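Local atomic coordinates of aminotransferase (Streptomyces pactum, PDB entry 4ZM4), a protein that belongs to the class-III aminotransferases, a family of enzymes that use pyridoxal-5'-phosphate as their cofactor. Residues E115-F119 against M297-N303; L99-A103 against L318-V322; G194-P198 against P384-R388; E155-R159 against M182-L187. The protein carries 1 engineered substitution. All coordinates share one frame; numbering follows the deposited sequence.

How the contacts relate
None of the four contacts lies wholly on the surface; contacts 1 and 4 are buried, while contacts 2 and 3 are partly exposed. Contacts 1 and 2 are neighbours, with centres about 17 Å apart, and they touch where F119 of the first packs on A103 and L318 of the second. Their chemistry differs: contact 1 turns on an arginine gripping a helix end, contact 2 on aliphatic helix packing. Contact 3, about 37 Å from contact 2 between centres, joins the lead-ins to two helices through polar groups. Contact 4 pairs two parts of one long loop through a glutamate bond and apolar side chains laid on backbone carbonyls. Contacts 1, 2 and 4 also meet the second subunit; contact 3 does not.

Contact 1. Residues E115-F119 against M297-N303; sequences EQVRF and MRMLASN
Q116 and M297 run past each other in opposite directions, with Q116 OE1 3.8 Å from M297 CB. The methionine is bent twice (chi2 -65°, chi3 -81°), which folds its methyl back under the strand, where M297 CE lies 3.8 Å from the backbone O of Q116. V117 turns its side chain away and meets M297 CE through its backbone, with V117 CA at 4.0 Å. R118 then reaches across with a chain extended from CG to NE. R118 NH2 donates to L300 O at 2.8 Å, meeting a lone pair in the carbonyl plane, and to N303 OD1 at 3.0 Å in a straighter bond (167°). The amide oxygen sits at the guanidinium edge, whereas L300 CD2 lies over one face, 3.6 Å above the plane. N303 is the positive-phi residue of the Schellman motif ending helix 298-301, so R118 NH2 binds both the last helical turn and the residue that ends it. NE bonds to A26 O of the second subunit, and NH1 to S30 O and S32 OG there. With every guanidinium nitrogen bonded to neutral oxygens, this buried charge is probably stabilised by dipoles, its orientation fixed by helix end and partner subunit.

Contact 2. Residues L99-A103 against L318-V322; sequences LDARA and LRAVV
V322 lays its CG2 against the backbone of helix 98-110, 3.6 Å from A103 N, and also touches A103 CB. The valine stands with CG1 anti to its nitrogen (chi1 165°), which sends that other methyl toward the arginine one residue back: V322 CG1 is 3.4 Å from R102 NH1, the two side chains meeting at about a right angle. A103 offers only a methyl, yet it has three neighbours across the interface, since its CB also lies 4.2 Å from L318 CB and equally far from V321 CG1. At the start of the segment, L99 reaches over the flank of the other helix. L99 CD2 rests 3.9 Å from R319 CD, so the leucine packs on the aliphatic part of the arginine, whose charged end goes on to D85 and Q86 of helix 77-89. L318 leans the opposite way and places its CD1 3.3 Å from D100 OD1. That oxygen is buried without a polar partner, while D100 OD2 takes the backbone N of H97 just before the helix. The two short axes approach to 8.9 Å at 39°, with the small A103 where the backbones come nearest, its CA 5.3 Å from V322 CA. F119 of strand 116-120 packs against both A103 and L318, so the helix pair lies on the sheet, consistent with the large domain of fold-type I aminotransferases.

Contact 3. Residues G194-P198 against P384-R388; sequences GWNDP and PRDLR
R385 can be followed outward from its CB, which touches N196 CB at 4.1 Å. CG occupies the crowded position between the backbone N and the carbonyl carbon (chi1 66°), and the bend beyond it lays the chain along the 194-197 type II turn. R385 CD comes within 2.9 Å of N196 O, a contact short enough to be doubtful in detail, and touches N196 CB. R385 NE comes to 3.3 Å of N196 O, but the angle is too poor for a hydrogen bond. Farthest out, NH1 makes a weak bond to W195 O and a much shorter salt bridge to its own neighbour, with R385 NH1 2.6 Å from D386 OD2. D197 CB covers one face of the guanidinium; its carboxylate stays well out of the plane, D197 OD2 being 4.1 Å from R385 NH2. The backbone is held too: N196 ND2 donates to a lone pair of R385 O at 3.0 Å (160°), and N196 also binds P228 O and A230 N. W195 adds its CB against D386 CB, while its NE1 goes to I227 O. D197 N-caps helix 198-208, after strand 190-193, through A200 N, and D386 N-caps helix 387-393 through Q389 N. Two carboxylates and two helix starts thus gather round one arginine, which probably favours the charged form of D386, since its other oxygen receives a helix N-H.

Contact 4. Residues E155-R159 against M182-L187; sequences ETVLR and MIPEAL
The chain at T156 passes close to A186, their CA atoms 5.2 Å apart, and T156 CA points its hydrogen at A186 O over 3.5 Å; A186 closes a type I turn that starts at I183. E155 carries the polar part of the contact. Its CG is anti to the backbone N (chi1 -161°) and the chain bends at the next bond, which brings the carboxylate to the front of the turn. There E155 OE1 accepts the N-H of I183 at 2.9 Å, met nearly end-on, while OE2 forms a salt bridge with R132 of the second subunit. The carboxylate is therefore shared between a turn and the partner chain, and its negative charge is probably well compensated. M182 slides past E155 in the opposite direction and puts its tip under the first segment: M182 CE is 3.3 Å from E155 O, and the sulfur SD rests 4.1 Å from L158 CD2. A186 packs its methyl on the E155 backbone and side chain. L187 lays its two methyls against backbone carbonyls, L187 CD2 3.3 Å from T156 O and CD1 beside L158 O. Both segments belong to the long connection between strands 142-146 and 190-193. T190 OG1 and Q192 OE1, in the second of these strands, bind T156 O and R159 NE, and R135 of helix 123-138 holds T156 OG1, so the loop is tied to the sheet edge, to a helix and to the second subunit.

Contact 1. Residues E115-F119 against M297-N303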
loop_
_atom_site.group_PDB
_atom_site.type_symbol
_atom_site.label_atom_id
_atom_site.label_comp_id
_atom_site.label_asym_id
_atom_site.label_seq_id
_atom_site.Cartn_x
_atom_site.Cartn_y
_atom_site.Cartn_z
ATOM N N GLU B 115 22.274 -1.953 -0.679
ATOM C CA GLU B 115 22.724 -3.342 -0.546
ATOM C C GLU B 115 21.632 -4.262 0.024
ATOM O O GLU B 115 21.616 -5.442 -0.262
ATOM C CB GLU B 115 23.967 -3.399 0.334
ATOM C CG GLU B 115 25.150 -2.662 -0.276
ATOM C CD GLU B 115 26.400 -2.621 0.617
ATOM O OE1 GLU B 115 26.285 -2.589 1.850
ATOM O OE2 GLU B 115 27.505 -2.630 0.059
ATOM N N GLN B 116 20.758 -3.729 0.860
ATOM C CA GLN B 116 19.630 -4.470 1.430
ATOM C C GLN B 116 18.373 -3.610 1.364
ATOM O O GLN B 116 18.438 -2.373 1.425
ATOM C CB GLN B 116 19.889 -4.800 2.896
ATOM C CG GLN B 116 21.076 -5.692 3.141
ATOM C CD GLN B 116 21.267 -6.002 4.631
ATOM O OE1 GLN B 116 21.345 -5.093 5.474
ATOM N NE2 GLN B 116 21.406 -7.282 4.949
ATOM N N VAL B 117 17.224 -4.262 1.273
ATOM C CA VAL B 117 15.950 -3.557 1.184
ATOM C C VAL B 117 14.902 -4.223 2.048
ATOM O O VAL B 117 15.094 -5.349 2.523
ATOM C CB VAL B 117 15.407 -3.513 -0.275
ATOM C CG1 VAL B 117 16.323 -2.747 -1.177
ATOM C CG2 VAL B 117 15.212 -4.923 -0.843
ATOM N N ARG B 118 13.797 -3.506 2.250
ATOM C CA ARG B 118 12.531 -4.117 2.617
ATOM C C ARG B 118 11.474 -3.607 1.656
ATOM O O ARG B 118 11.584 -2.509 1.126
ATOM C CB ARG B 118 12.163 -3.824 4.044
ATOM C CG ARG B 118 12.968 -4.643 5.040
ATOM C CD ARG B 118 12.176 -4.919 6.299
ATOM N NE ARG B 118 12.976 -5.501 7.362
ATOM C CZ ARG B 118 12.478 -5.894 8.532
ATOM N NH1 ARG B 118 11.171 -5.772 8.796
ATOM N NH2 ARG B 118 13.281 -6.435 9.443
ATOM N N PHE B 119 10.509 -4.465 1.362
ATOM C CA PHE B 119 9.448 -4.146 0.423
ATOM C C PHE B 119 8.189 -3.684 1.139
ATOM O O PHE B 119 7.969 -3.996 2.313
ATOM C CB PHE B 119 9.110 -5.348 -0.445
ATOM C CG PHE B 119 10.218 -5.715 -1.399
ATOM C CD1 PHE B 119 10.381 -4.999 -2.585
ATOM C CD2 PHE B 119 11.097 -6.724 -1.091
ATOM C CE1 PHE B 119 11.401 -5.301 -3.440
ATOM C CE2 PHE B 119 12.118 -7.020 -1.948
ATOM C CZ PHE B 119 12.282 -6.307 -3.118
ATOM N N MET B 297 20.982 0.095 7.241
ATOM C CA MET B 297 19.885 -0.864 7.411
ATOM C C MET B 297 19.997 -1.766 8.643
ATOM O O MET B 297 19.231 -2.720 8.769
ATOM C CB MET B 297 19.749 -1.735 6.143
ATOM C CG MET B 297 19.344 -0.938 4.906
ATOM S SD MET B 297 17.679 -0.275 5.132
ATOM C CE MET B 297 16.711 -1.730 4.708
ATOM N N ARG B 298 20.941 -1.466 9.525
ATOM C CA ARG B 298 21.333 -2.388 10.591
ATOM C C ARG B 298 20.209 -2.710 11.578
ATOM O O ARG B 298 20.142 -3.824 12.096
ATOM C CB ARG B 298 22.590 -1.868 11.343
ATOM C CG ARG B 298 22.311 -0.789 12.396
ATOM C CD ARG B 298 23.555 -0.016 12.823
ATOM N NE ARG B 298 23.503 1.327 12.238
ATOM C CZ ARG B 298 23.684 2.479 12.872
ATOM N NH1 ARG B 298 23.967 2.522 14.155
ATOM N NH2 ARG B 298 23.607 3.610 12.187
ATOM N N MET B 299 19.328 -1.748 11.869
ATOM C CA MET B 299 18.256 -2.017 12.826
ATOM C C MET B 299 17.166 -2.906 12.239
ATOM O O MET B 299 16.353 -3.469 12.982
ATOM C CB MET B 299 17.689 -0.731 13.392
ATOM C CG MET B 299 18.739 0.094 14.128
ATOM S SD MET B 299 18.013 1.352 15.192
ATOM C CE MET B 299 17.486 0.379 16.616
ATOM N N LEU B 300 17.114 -3.022 10.916
ATOM C CA LEU B 300 16.164 -3.923 10.283
ATOM C C LEU B 300 16.768 -5.286 10.103
ATOM O O LEU B 300 16.049 -6.271 10.029
ATOM C CB LEU B 300 15.668 -3.349 8.952
ATOM C CG LEU B 300 14.701 -2.195 9.098
ATOM C CD1 LEU B 300 14.358 -1.598 7.737
ATOM C CD2 LEU B 300 13.422 -2.615 9.800
ATOM N N ALA B 301 18.099 -5.353 9.981
ATOM C CA ALA B 301 18.802 -6.649 9.863
ATOM C C ALA B 301 18.668 -7.387 11.170
ATOM O O ALA B 301 18.564 -8.596 11.179
ATOM C CB ALA B 301 20.276 -6.454 9.505
ATOM N N SER B 302 18.646 -6.641 12.272
ATOM C CA SER B 302 18.476 -7.206 13.601
ATOM C C SER B 302 17.002 -7.374 13.990
ATOM O O SER B 302 16.701 -7.887 15.060
ATOM C CB SER B 302 19.167 -6.300 14.617
ATOM O OG SER B 302 18.507 -5.049 14.717
ATOM N N ASN B 303 16.087 -6.925 13.127
ATOM C CA ASN B 303 14.634 -6.933 13.388
ATOM C C ASN B 303 14.229 -6.203 14.684
ATOM O O ASN B 303 13.225 -6.533 15.326
ATOM C CB ASN B 303 14.089 -8.365 13.372
ATOM C CG ASN B 303 12.666 -8.431 12.865
ATOM O OD1 ASN B 303 12.290 -7.723 11.924
ATOM N ND2 ASN B 303 11.860 -9.266 13.484
#

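Contact 2. Residues L99-A103 against L318-V322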
loop_
_atom_site.group_PDB
_atom_site.type_symbol
_atom_site.label_atom_id
_atom_site.label_comp_id
_atom_site.label_asym_id
_atom_site.label_seq_id
_atom_site.Cartn_x
_atom_site.Cartn_y
_atom_site.Cartn_z
ATOM N N LEU B 99 12.223 -16.033 -4.850
ATOM C CA LEU B 99 12.279 -14.757 -5.573
ATOM C C LEU B 99 12.916 -13.637 -4.728
ATOM O O LEU B 99 13.588 -12.776 -5.273
ATOM C CB LEU B 99 10.870 -14.322 -6.013
ATOM C CG LEU B 99 10.220 -15.141 -7.117
ATOM C CD1 LEU B 99 8.733 -14.871 -7.187
ATOM C CD2 LEU B 99 10.883 -14.853 -8.451
ATOM N N ASP B 100 12.684 -13.667 -3.421
ATOM C CA ASP B 100 13.090 -12.578 -2.522
ATOM C C ASP B 100 14.566 -12.207 -2.711
ATOM O O ASP B 100 14.881 -11.044 -2.895
ATOM C CB ASP B 100 12.820 -12.935 -1.047
ATOM C CG ASP B 100 11.349 -13.265 -0.768
ATOM O OD1 ASP B 100 10.513 -13.176 -1.678
ATOM O OD2 ASP B 100 11.021 -13.682 0.362
ATOM N N ALA B 101 15.433 -13.215 -2.820
ATOM C CA ALA B 101 16.866 -12.977 -3.098
ATOM C C ALA B 101 17.134 -12.385 -4.496
ATOM O O ALA B 101 18.042 -11.559 -4.669
ATOM C CB ALA B 101 17.686 -14.261 -2.899
ATOM N N ARG B 102 16.361 -12.823 -5.478
ATOM C CA ARG B 102 16.535 -12.339 -6.859
ATOM C C ARG B 102 16.079 -10.878 -6.979
ATOM O O ARG B 102 16.788 -10.067 -7.566
ATOM C CB ARG B 102 15.792 -13.218 -7.848
ATOM C CG ARG B 102 16.179 -14.686 -7.816
ATOM C CD ARG B 102 16.646 -15.170 -9.205
ATOM N NE ARG B 102 17.527 -14.199 -9.871
ATOM C CZ ARG B 102 17.272 -13.436 -10.959
ATOM N NH1 ARG B 102 16.126 -13.499 -11.637
ATOM N NH2 ARG B 102 18.210 -12.586 -11.374
ATOM N N ALA B 103 14.943 -10.543 -6.372
ATOM C CA ALA B 103 14.507 -9.140 -6.342
ATOM C C ALA B 103 15.511 -8.269 -5.627
ATOM O O ALA B 103 15.940 -7.245 -6.151
ATOM C CB ALA B 103 13.150 -9.017 -5.703
ATOM N N LEU B 318 7.142 -9.332 -6.257
ATOM C CA LEU B 318 8.575 -9.568 -6.478
ATOM C C LEU B 318 8.884 -10.247 -7.831
ATOM O O LEU B 318 9.916 -9.969 -8.445
ATOM C CB LEU B 318 9.197 -10.326 -5.301
ATOM C CG LEU B 318 9.052 -9.582 -3.970
ATOM C CD1 LEU B 318 9.993 -10.176 -2.921
ATOM C CD2 LEU B 318 9.312 -8.080 -4.103
ATOM N N ARG B 319 7.961 -11.041 -8.351
ATOM C CA ARG B 319 8.092 -11.497 -9.741
ATOM C C ARG B 319 8.102 -10.298 -10.703
ATOM O O ARG B 319 8.882 -10.248 -11.669
ATOM C CB ARG B 319 6.969 -12.487 -10.085
ATOM C CG ARG B 319 7.167 -13.242 -11.395
ATOM C CD ARG B 319 8.342 -14.216 -11.344
ATOM N NE ARG B 319 8.544 -14.839 -12.640
ATOM C CZ ARG B 319 7.917 -15.926 -13.063
ATOM N NH1 ARG B 319 7.057 -16.573 -12.295
ATOM N NH2 ARG B 319 8.153 -16.378 -14.271
ATOM N N ALA B 320 7.219 -9.324 -10.459
ATOM C CA ALA B 320 7.184 -8.134 -11.296
ATOM C C ALA B 320 8.516 -7.357 -11.209
ATOM O O ALA B 320 8.994 -6.852 -12.205
ATOM C CB ALA B 320 6.006 -7.243 -10.914
ATOM N N VAL B 321 9.093 -7.257 -10.012
ATOM C CA VAL B 321 10.355 -6.542 -9.851
ATOM C C VAL B 321 11.426 -7.282 -10.630
ATOM O O VAL B 321 12.195 -6.664 -11.366
ATOM C CB VAL B 321 10.770 -6.380 -8.364
ATOM C CG1 VAL B 321 12.185 -5.854 -8.214
ATOM C CG2 VAL B 321 9.814 -5.443 -7.630
ATOM N N VAL B 322 11.463 -8.600 -10.495
ATOM C CA VAL B 322 12.462 -9.427 -11.191
ATOM C C VAL B 322 12.357 -9.326 -12.710
ATOM O O VAL B 322 13.351 -9.149 -13.409
ATOM C CB VAL B 322 12.354 -10.899 -10.738
ATOM C CG1 VAL B 322 13.108 -11.839 -11.700
ATOM C CG2 VAL B 322 12.867 -11.043 -9.303
#

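Contact 3. Residues G194-P198 against P384-R388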
loop_
_atom_site.group_PDB
_atom_site.type_symbol
_atom_site.label_atom_id
_atom_site.label_comp_id
_atom_site.label_asym_id
_atom_site.label_seq_id
_atom_site.Cartn_x
_atom_site.Cartn_y
_atom_site.Cartn_z
ATOM N N GLY B 194 12.510 25.870 1.249
ATOM C CA GLY B 194 12.388 25.968 -0.188
ATOM C C GLY B 194 13.462 25.134 -0.888
ATOM O O GLY B 194 14.617 25.082 -0.443
ATOM N N TRP B 195 13.069 24.518 -1.993
ATOM C CA TRP B 195 13.941 23.732 -2.842
ATOM C C TRP B 195 15.034 24.635 -3.408
ATOM O O TRP B 195 14.765 25.791 -3.687
ATOM C CB TRP B 195 13.104 23.167 -3.973
ATOM C CG TRP B 195 13.776 22.208 -4.962
ATOM C CD1 TRP B 195 13.577 22.178 -6.301
ATOM C CD2 TRP B 195 14.668 21.113 -4.676
ATOM N NE1 TRP B 195 14.277 21.158 -6.860
ATOM C CE2 TRP B 195 14.959 20.494 -5.892
ATOM C CE3 TRP B 195 15.245 20.619 -3.512
ATOM C CZ2 TRP B 195 15.785 19.408 -5.996
ATOM C CZ3 TRP B 195 16.095 19.539 -3.614
ATOM C CH2 TRP B 195 16.374 18.956 -4.852
ATOM N N ASN B 196 16.252 24.116 -3.511
ATOM C CA ASN B 196 17.391 24.811 -4.074
ATOM C C ASN B 196 17.711 26.140 -3.405
ATOM O O ASN B 196 18.067 27.107 -4.068
ATOM C CB ASN B 196 17.199 24.989 -5.576
ATOM C CG ASN B 196 17.319 23.672 -6.342
ATOM O OD1 ASN B 196 18.166 22.842 -6.028
ATOM N ND2 ASN B 196 16.489 23.487 -7.345
ATOM N N ASP B 197 17.579 26.197 -2.078
ATOM C CA ASP B 197 17.931 27.410 -1.283
ATOM C C ASP B 197 19.068 27.072 -0.325
ATOM O O ASP B 197 18.817 26.768 0.836
ATOM C CB ASP B 197 16.708 27.903 -0.505
ATOM C CG ASP B 197 16.952 29.235 0.175
ATOM O OD1 ASP B 197 18.122 29.649 0.313
ATOM O OD2 ASP B 197 15.972 29.889 0.555
ATOM N N PRO B 198 20.335 27.107 -0.806
ATOM C CA PRO B 198 21.475 26.683 0.038
ATOM C C PRO B 198 21.697 27.501 1.322
ATOM O O PRO B 198 22.057 26.943 2.351
ATOM C CB PRO B 198 22.682 26.767 -0.899
ATOM C CG PRO B 198 22.240 27.497 -2.105
ATOM C CD PRO B 198 20.753 27.526 -2.156
ATOM N N PRO B 384 13.108 29.146 -13.026
ATOM C CA PRO B 384 12.737 29.085 -11.640
ATOM C C PRO B 384 13.433 27.928 -10.974
ATOM O O PRO B 384 13.620 26.867 -11.608
ATOM C CB PRO B 384 11.221 28.860 -11.696
ATOM C CG PRO B 384 10.969 28.276 -13.029
ATOM C CD PRO B 384 11.947 28.965 -13.916
ATOM N N ARG B 385 13.844 28.138 -9.730
ATOM C CA ARG B 385 14.596 27.126 -8.992
ATOM C C ARG B 385 13.734 26.391 -7.975
ATOM O O ARG B 385 14.168 25.407 -7.390
ATOM C CB ARG B 385 15.801 27.757 -8.289
ATOM C CG ARG B 385 15.457 28.747 -7.173
ATOM C CD ARG B 385 16.387 28.585 -5.953
ATOM N NE ARG B 385 16.482 29.766 -5.073
ATOM C CZ ARG B 385 15.688 30.005 -4.027
ATOM N NH1 ARG B 385 14.690 29.163 -3.687
ATOM N NH2 ARG B 385 15.884 31.102 -3.317
ATOM N N ASP B 386 12.494 26.832 -7.805
ATOM C CA ASP B 386 11.608 26.202 -6.863
ATOM C C ASP B 386 10.154 26.395 -7.263
ATOM O O ASP B 386 9.868 27.078 -8.231
ATOM C CB ASP B 386 11.854 26.717 -5.433
ATOM C CG ASP B 386 11.561 28.206 -5.273
ATOM O OD1 ASP B 386 10.712 28.773 -6.011
ATOM O OD2 ASP B 386 12.197 28.823 -4.399
ATOM N N LEU B 387 9.262 25.743 -6.514
ATOM C CA LEU B 387 7.822 25.742 -6.772
ATOM C C LEU B 387 7.185 27.126 -6.868
ATOM O O LEU B 387 6.357 27.363 -7.746
ATOM C CB LEU B 387 7.100 24.891 -5.692
ATOM C CG LEU B 387 5.572 24.964 -5.620
ATOM C CD1 LEU B 387 4.975 24.473 -6.928
ATOM C CD2 LEU B 387 5.033 24.167 -4.428
ATOM N N ARG B 388 7.509 28.019 -5.937
ATOM C CA ARG B 388 6.933 29.379 -5.954
ATOM C C ARG B 388 7.340 30.158 -7.192
ATOM O O ARG B 388 6.501 30.781 -7.836
ATOM C CB ARG B 388 7.343 30.159 -4.723
ATOM C CG ARG B 388 6.396 29.934 -3.570
ATOM C CD ARG B 388 7.094 30.120 -2.252
ATOM N NE ARG B 388 6.279 29.570 -1.194
ATOM C CZ ARG B 388 5.247 30.196 -0.628
ATOM N NH1 ARG B 388 4.899 31.433 -1.021
ATOM N NH2 ARG B 388 4.540 29.580 0.338
#

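Contact 4. Residues E155-R159 against M182-L187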
loop_
_atom_site.group_PDB
_atom_site.type_symbol
_atom_site.label_atom_id
_atom_site.label_comp_id
_atom_site.label_asym_id
_atom_site.label_seq_id
_atom_site.Cartn_x
_atom_site.Cartn_y
_atom_site.Cartn_z
ATOM N N GLU B 155 1.140 10.163 8.073
ATOM C CA GLU B 155 0.790 11.174 9.052
ATOM C C GLU B 155 1.892 12.233 9.329
ATOM O O GLU B 155 1.556 13.397 9.466
ATOM C CB GLU B 155 0.369 10.472 10.359
ATOM C CG GLU B 155 -0.450 11.362 11.293
ATOM C CD GLU B 155 -1.923 11.444 10.920
ATOM O OE1 GLU B 155 -2.688 12.102 11.635
ATOM O OE2 GLU B 155 -2.317 10.811 9.925
ATOM N N THR B 156 3.177 11.844 9.350
ATOM C CA THR B 156 4.278 12.788 9.664
ATOM C C THR B 156 4.826 13.573 8.470
ATOM O O THR B 156 5.586 14.533 8.661
ATOM C CB THR B 156 5.463 12.129 10.468
ATOM O OG1 THR B 156 6.333 11.392 9.606
ATOM C CG2 THR B 156 4.931 11.155 11.568
ATOM N N VAL B 157 4.396 13.263 7.244
ATOM C CA VAL B 157 4.875 14.013 6.059
ATOM C C VAL B 157 3.824 14.703 5.184
ATOM O O VAL B 157 4.179 15.519 4.350
ATOM C CB VAL B 157 5.723 13.151 5.117
ATOM C CG1 VAL B 157 6.908 12.602 5.877
ATOM C CG2 VAL B 157 4.900 12.011 4.505
ATOM N N LEU B 158 2.535 14.395 5.365
ATOM C CA LEU B 158 1.504 14.975 4.478
ATOM C C LEU B 158 1.280 16.477 4.694
ATOM O O LEU B 158 0.573 16.880 5.617
ATOM C CB LEU B 158 0.193 14.228 4.612
ATOM C CG LEU B 158 -0.941 14.716 3.735
ATOM C CD1 LEU B 158 -0.519 14.840 2.268
ATOM C CD2 LEU B 158 -2.142 13.785 3.880
ATOM N N ARG B 159 1.935 17.273 3.851
ATOM C CA ARG B 159 1.793 18.731 3.810
ATOM C C ARG B 159 0.845 19.147 2.669
ATOM O O ARG B 159 0.563 18.366 1.760
ATOM C CB ARG B 159 3.158 19.428 3.574
ATOM C CG ARG B 159 4.121 19.486 4.762
ATOM C CD ARG B 159 5.298 18.490 4.745
ATOM N NE ARG B 159 6.065 18.506 3.508
ATOM C CZ ARG B 159 6.242 17.542 2.611
ATOM N NH1 ARG B 159 5.711 16.343 2.702
ATOM N NH2 ARG B 159 6.961 17.800 1.563
ATOM N N MET B 182 -6.219 14.751 10.372
ATOM C CA MET B 182 -4.904 14.408 10.940
ATOM C C MET B 182 -4.824 14.836 12.401
ATOM O O MET B 182 -5.406 15.852 12.782
ATOM C CB MET B 182 -3.788 15.109 10.134
ATOM C CG MET B 182 -3.627 14.544 8.738
ATOM S SD MET B 182 -2.528 15.465 7.636
ATOM C CE MET B 182 -0.941 15.296 8.480
ATOM N N ILE B 183 -4.105 14.086 13.234
ATOM C CA ILE B 183 -3.922 14.532 14.614
ATOM C C ILE B 183 -3.150 15.852 14.612
ATOM O O ILE B 183 -2.334 16.106 13.729
ATOM C CB ILE B 183 -3.232 13.501 15.524
ATOM C CG1 ILE B 183 -1.838 13.114 14.989
ATOM C CG2 ILE B 183 -4.142 12.292 15.680
ATOM C CD1 ILE B 183 -0.987 12.363 15.986
ATOM N N PRO B 184 -3.464 16.720 15.587
ATOM C CA PRO B 184 -2.883 18.069 15.579
ATOM C C PRO B 184 -1.345 18.080 15.653
ATOM O O PRO B 184 -0.730 19.029 15.130
ATOM C CB PRO B 184 -3.495 18.778 16.805
ATOM C CG PRO B 184 -4.195 17.736 17.589
ATOM C CD PRO B 184 -4.411 16.512 16.707
ATOM N N GLU B 185 -0.751 17.039 16.241
ATOM C CA GLU B 185 0.686 16.988 16.412
ATOM C C GLU B 185 1.375 16.353 15.185
ATOM O O GLU B 185 2.588 16.155 15.186
ATOM C CB GLU B 185 1.047 16.197 17.668
ATOM C CG GLU B 185 0.415 16.692 18.973
ATOM C CD GLU B 185 -0.971 16.109 19.245
ATOM O OE1 GLU B 185 -1.541 15.417 18.380
ATOM O OE2 GLU B 185 -1.521 16.351 20.326
ATOM N N ALA B 186 0.611 16.033 14.135
ATOM C CA ALA B 186 1.121 15.168 13.079
ATOM C C ALA B 186 2.446 15.686 12.570
ATOM O O ALA B 186 3.364 14.898 12.330
ATOM C CB ALA B 186 0.133 15.071 11.944
ATOM N N LEU B 187 2.549 17.010 12.408
ATOM C CA LEU B 187 3.694 17.612 11.747
ATOM C C LEU B 187 4.609 18.344 12.688
ATOM O O LEU B 187 5.409 19.172 12.260
ATOM C CB LEU B 187 3.200 18.536 10.627
ATOM C CG LEU B 187 2.430 17.872 9.475
ATOM C CD1 LEU B 187 2.010 18.928 8.474
ATOM C CD2 LEU B 187 3.204 16.801 8.746
#